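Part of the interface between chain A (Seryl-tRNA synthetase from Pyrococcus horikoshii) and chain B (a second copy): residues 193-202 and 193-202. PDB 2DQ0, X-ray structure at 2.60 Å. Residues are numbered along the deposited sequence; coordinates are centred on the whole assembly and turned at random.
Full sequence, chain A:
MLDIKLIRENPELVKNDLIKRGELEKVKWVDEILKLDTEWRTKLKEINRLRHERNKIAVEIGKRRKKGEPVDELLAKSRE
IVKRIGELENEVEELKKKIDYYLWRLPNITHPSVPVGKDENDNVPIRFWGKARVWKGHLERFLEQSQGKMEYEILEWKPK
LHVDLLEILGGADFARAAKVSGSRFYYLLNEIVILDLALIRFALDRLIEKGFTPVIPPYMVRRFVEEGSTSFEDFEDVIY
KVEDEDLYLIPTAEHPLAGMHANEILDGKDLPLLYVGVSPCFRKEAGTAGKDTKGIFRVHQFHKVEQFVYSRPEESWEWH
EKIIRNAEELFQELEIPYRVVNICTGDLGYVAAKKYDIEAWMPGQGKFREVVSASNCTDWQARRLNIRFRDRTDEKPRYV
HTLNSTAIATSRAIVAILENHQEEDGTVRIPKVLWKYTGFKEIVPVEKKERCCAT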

# COMPACT_ATOMS: atom_id res chain seq x y z
N VAL A 193 -3.61 -17.37 -3.33
CA VAL A 193 -3.31 -16.46 -2.22
C VAL A 193 -2.31 -17.16 -1.30
O VAL A 193 -1.35 -16.54 -0.83
N ILE A 194 -2.53 -18.45 -1.05
CA ILE A 194 -1.61 -19.18 -0.21
C ILE A 194 -0.24 -19.27 -0.88
O ILE A 194 0.80 -19.16 -0.23
N LEU A 195 -0.25 -19.46 -2.20
CA LEU A 195 1.00 -19.56 -2.94
C LEU A 195 1.83 -18.27 -2.85
O LEU A 195 3.06 -18.30 -2.72
N ASP A 196 1.13 -17.13 -2.94
CA ASP A 196 1.75 -15.82 -2.87
C ASP A 196 2.44 -15.70 -1.51
O ASP A 196 3.65 -15.42 -1.45
N LEU A 197 1.68 -15.90 -0.42
CA LEU A 197 2.29 -15.82 0.90
C LEU A 197 3.43 -16.80 1.08
O LEU A 197 4.45 -16.47 1.69
N ALA A 198 3.25 -18.01 0.56
CA ALA A 198 4.27 -19.05 0.67
C ALA A 198 5.57 -18.60 0.04
O ALA A 198 6.64 -18.79 0.63
N LEU A 199 5.48 -17.98 -1.14
CA LEU A 199 6.66 -17.50 -1.85
C LEU A 199 7.43 -16.44 -1.03
O LEU A 199 8.65 -16.42 -1.04
N ILE A 200 6.70 -15.58 -0.33
CA ILE A 200 7.28 -14.56 0.53
C ILE A 200 8.08 -15.25 1.67
O ILE A 200 9.26 -14.97 1.85
N ARG A 201 7.43 -16.14 2.42
CA ARG A 201 8.09 -16.85 3.51
C ARG A 201 9.33 -17.63 3.06
O ARG A 201 10.37 -17.58 3.71
N PHE A 202 9.21 -18.35 1.95
CA PHE A 202 10.34 -19.10 1.41
C PHE A 202 11.52 -18.15 1.16
O PHE A 202 12.60 -18.33 1.71
N VAL B 193 8.99 -9.47 12.39
CA VAL B 193 8.57 -9.58 11.00
C VAL B 193 7.91 -10.95 10.74
O VAL B 193 6.81 -11.05 10.14
N ILE B 194 8.57 -12.00 11.22
CA ILE B 194 8.09 -13.36 11.08
C ILE B 194 6.79 -13.53 11.84
O ILE B 194 5.85 -14.13 11.33
N LEU B 195 6.72 -12.99 13.06
CA LEU B 195 5.51 -13.11 13.86
C LEU B 195 4.33 -12.47 13.11
O LEU B 195 3.24 -13.02 13.06
N ASP B 196 4.59 -11.32 12.50
CA ASP B 196 3.58 -10.62 11.73
C ASP B 196 3.01 -11.52 10.62
O ASP B 196 1.80 -11.74 10.54
N LEU B 197 3.88 -12.04 9.76
CA LEU B 197 3.41 -12.91 8.70
C LEU B 197 2.74 -14.18 9.26
O LEU B 197 1.72 -14.63 8.73
N ALA B 198 3.30 -14.74 10.33
CA ALA B 198 2.74 -15.93 10.96
C ALA B 198 1.31 -15.72 11.42
O ALA B 198 0.48 -16.64 11.35
N LEU B 199 1.02 -14.51 11.91
CA LEU B 199 -0.34 -14.20 12.35
C LEU B 199 -1.29 -14.15 11.14
O LEU B 199 -2.41 -14.64 11.19
N ILE B 200 -0.83 -13.59 10.03
CA ILE B 200 -1.66 -13.57 8.85
C ILE B 200 -1.98 -15.00 8.40
O ILE B 200 -3.14 -15.32 8.13
N ARG B 201 -0.95 -15.87 8.33
CA ARG B 201 -1.19 -17.25 7.89
C ARG B 201 -2.07 -18.02 8.86
O ARG B 201 -2.91 -18.80 8.45
N PHE B 202 -1.87 -17.78 10.14
CA PHE B 202 -2.68 -18.44 11.15
C PHE B 202 -4.15 -18.06 10.95
O PHE B 202 -5.00 -18.93 10.86

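How do two copies of the same helix meet here? They run nearly antiparallel, with 160° between their N-to-C directions, and their axes come no closer than 11.5 Å. That spacing leaves room for full side chains between the backbones. The register sets the leucine of each helix against the arginine of the other: A:Leu197 CA lies 7.9 Å from B:Arg201 CA, and A:Arg201 CA lies 8.0 Å from B:Leu197 CA. Contacts therefore come in pairs, each repeated with the chains exchanged.

Which side chains fill the gap? A:Leu197 and B:Leu197 point toward the opposite helix and share one rotamer, m for chi1 and t for chi2. In this conformation A:Leu197 CD1 sits 3.8 Å from B:Ile200 CG2, and in the reciprocal contact A:Ile200 CG2 is 3.9 Å from B:Leu197 CD1. Both isoleucines also point toward the partner and are m, t, a common choice on a helix; it is the CG2 methyl that makes the closest approach, while the longer CG1-CD1 arm extends away from the leucine it touches.

Why do the arginines, rather than the leucines, bury the most surface? Each lays its aliphatic part against a leucine before its charged end carries on past an isoleucine. A:Arg201 CD is 3.7 Å from B:Leu197 CD1, and A:Leu197 CD1 is 3.7 Å from B:Arg201 CD. The CA-to-CB bond of A:Arg201 points sideways, yet m settings at chi1, chi2 and chi3 bend it so that its end comes nearer the partner. The CA-to-CB bond of B:Arg201 points toward chain A; its chi1, at -101°, falls between wells, but chi2 and chi3 are again m, giving a similarly folded chain.

What lies against the guanidinium groups? An isoleucine covers one face of each. A:Arg201 NH1 is 3.7 Å from B:Ile194 CG2, whereas on the other side of the pair A:Ile194 CG1 stands 4.3 Å from B:Arg201 NE. The symmetry loosens here: B:Ile194 is m, m, while A:Ile194 has chi1 at -95°, off any well, and chi2 p, and the closest atoms differ on both partners, CG2 with NH1 in one case and CG1 with NE in the other.

Does any polar bond join the two stretches? None does; no hydrogen bond crosses between them, and the packing is by van der Waals contact. NH1 and NH2 of both arginines, and NE of B:Arg201, are hydrogen-bonded elsewhere in the structure. Those bonds are compatible with the isoleucine lying over one face of each guanidinium, since its nitrogens donate roughly in the plane of the group.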

# COMPACT_ATOMS: atom_id res chain seq x y z
CB VAL A 193 -4.58 -16.08 -1.42
CG1 VAL A 193 -4.20 -15.27 -0.20
CG2 VAL A 193 -5.52 -15.25 -2.29
CB ILE A 194 -2.12 -20.62 0.12
CG1 ILE A 194 -2.87 -20.64 1.46
CG2 ILE A 194 -0.95 -21.55 0.33
CD1 ILE A 194 -3.91 -19.59 1.61
CB LEU A 195 0.70 -19.91 -4.41
CG LEU A 195 1.93 -20.03 -5.29
CD1 LEU A 195 2.86 -21.11 -4.74
CD2 LEU A 195 1.52 -20.33 -6.70
CB ASP A 196 0.67 -14.74 -3.02
CG ASP A 196 1.25 -13.32 -3.05
OD1 ASP A 196 0.83 -12.54 -3.92
OD2 ASP A 196 2.09 -12.97 -2.21
CB LEU A 197 1.28 -16.07 2.02
CG LEU A 197 0.11 -15.10 2.16
CD1 LEU A 197 -0.50 -15.36 3.54
CD2 LEU A 197 0.55 -13.62 2.01
CB ALA A 198 3.78 -20.34 0.01
CB LEU A 199 6.25 -16.96 -3.23
CG LEU A 199 6.05 -18.03 -4.31
CD1 LEU A 199 5.37 -17.48 -5.58
CD2 LEU A 199 7.40 -18.59 -4.66
CB ILE A 200 6.16 -13.65 1.13
CG1 ILE A 200 5.62 -12.71 0.06
CG2 ILE A 200 6.69 -12.82 2.33
CD1 ILE A 200 4.38 -11.93 0.53
CB ARG A 201 7.12 -17.82 4.20
CG ARG A 201 6.31 -17.21 5.33
CD ARG A 201 7.17 -16.37 6.29
NE ARG A 201 8.21 -17.09 7.04
CZ ARG A 201 8.00 -17.74 8.19
NH1 ARG A 201 9.01 -18.36 8.79
NH2 ARG A 201 6.78 -17.78 8.73
CB PHE A 202 9.90 -19.80 0.12
CG PHE A 202 11.02 -20.35 -0.69
CD1 PHE A 202 11.84 -21.35 -0.19
CD2 PHE A 202 11.26 -19.87 -1.98
CE1 PHE A 202 12.88 -21.87 -0.96
CE2 PHE A 202 12.29 -20.39 -2.77
CZ PHE A 202 13.10 -21.39 -2.26
CB VAL B 193 9.77 -9.37 10.06
CG1 VAL B 193 9.36 -9.69 8.61
CG2 VAL B 193 10.31 -7.92 10.20
CB ILE B 194 9.14 -14.40 11.61
CG1 ILE B 194 10.45 -14.28 10.82
CG2 ILE B 194 8.60 -15.82 11.48
CD1 ILE B 194 10.34 -14.61 9.34
CB LEU B 195 5.69 -12.45 15.24
CG LEU B 195 4.46 -12.32 16.18
CD1 LEU B 195 3.84 -13.67 16.53
CD2 LEU B 195 4.87 -11.62 17.44
CB ASP B 196 4.18 -9.34 11.13
CG ASP B 196 3.15 -8.52 10.37
OD1 ASP B 196 2.61 -9.01 9.37
OD2 ASP B 196 2.89 -7.37 10.77
CB LEU B 197 4.56 -13.30 7.78
CG LEU B 197 5.38 -12.15 7.16
CD1 LEU B 197 6.40 -12.78 6.25
CD2 LEU B 197 4.52 -11.17 6.36
CB ALA B 198 3.61 -16.37 12.12
CB LEU B 199 -0.36 -12.87 13.13
CG LEU B 199 0.25 -12.87 14.54
CD1 LEU B 199 0.46 -11.44 15.03
CD2 LEU B 199 -0.66 -13.63 15.48
CB ILE B 200 -0.97 -12.81 7.70
CG1 ILE B 200 -1.00 -11.31 7.99
CG2 ILE B 200 -1.64 -13.14 6.35
CD1 ILE B 200 0.00 -10.51 7.17
CB ARG B 201 0.11 -18.03 7.65
CG ARG B 201 0.48 -18.13 6.17
CD ARG B 201 -0.72 -18.60 5.29
NE ARG B 201 -0.94 -20.04 5.22
CZ ARG B 201 -0.06 -20.90 4.70
NH1 ARG B 201 -0.33 -22.20 4.66
NH2 ARG B 201 1.11 -20.45 4.23
CB PHE B 202 -2.17 -18.08 12.54
CG PHE B 202 -3.10 -18.43 13.64
CD1 PHE B 202 -3.57 -19.72 13.77
CD2 PHE B 202 -3.51 -17.46 14.55
CE1 PHE B 202 -4.44 -20.05 14.80
CE2 PHE B 202 -4.37 -17.77 15.58
CZ PHE B 202 -4.84 -19.07 15.71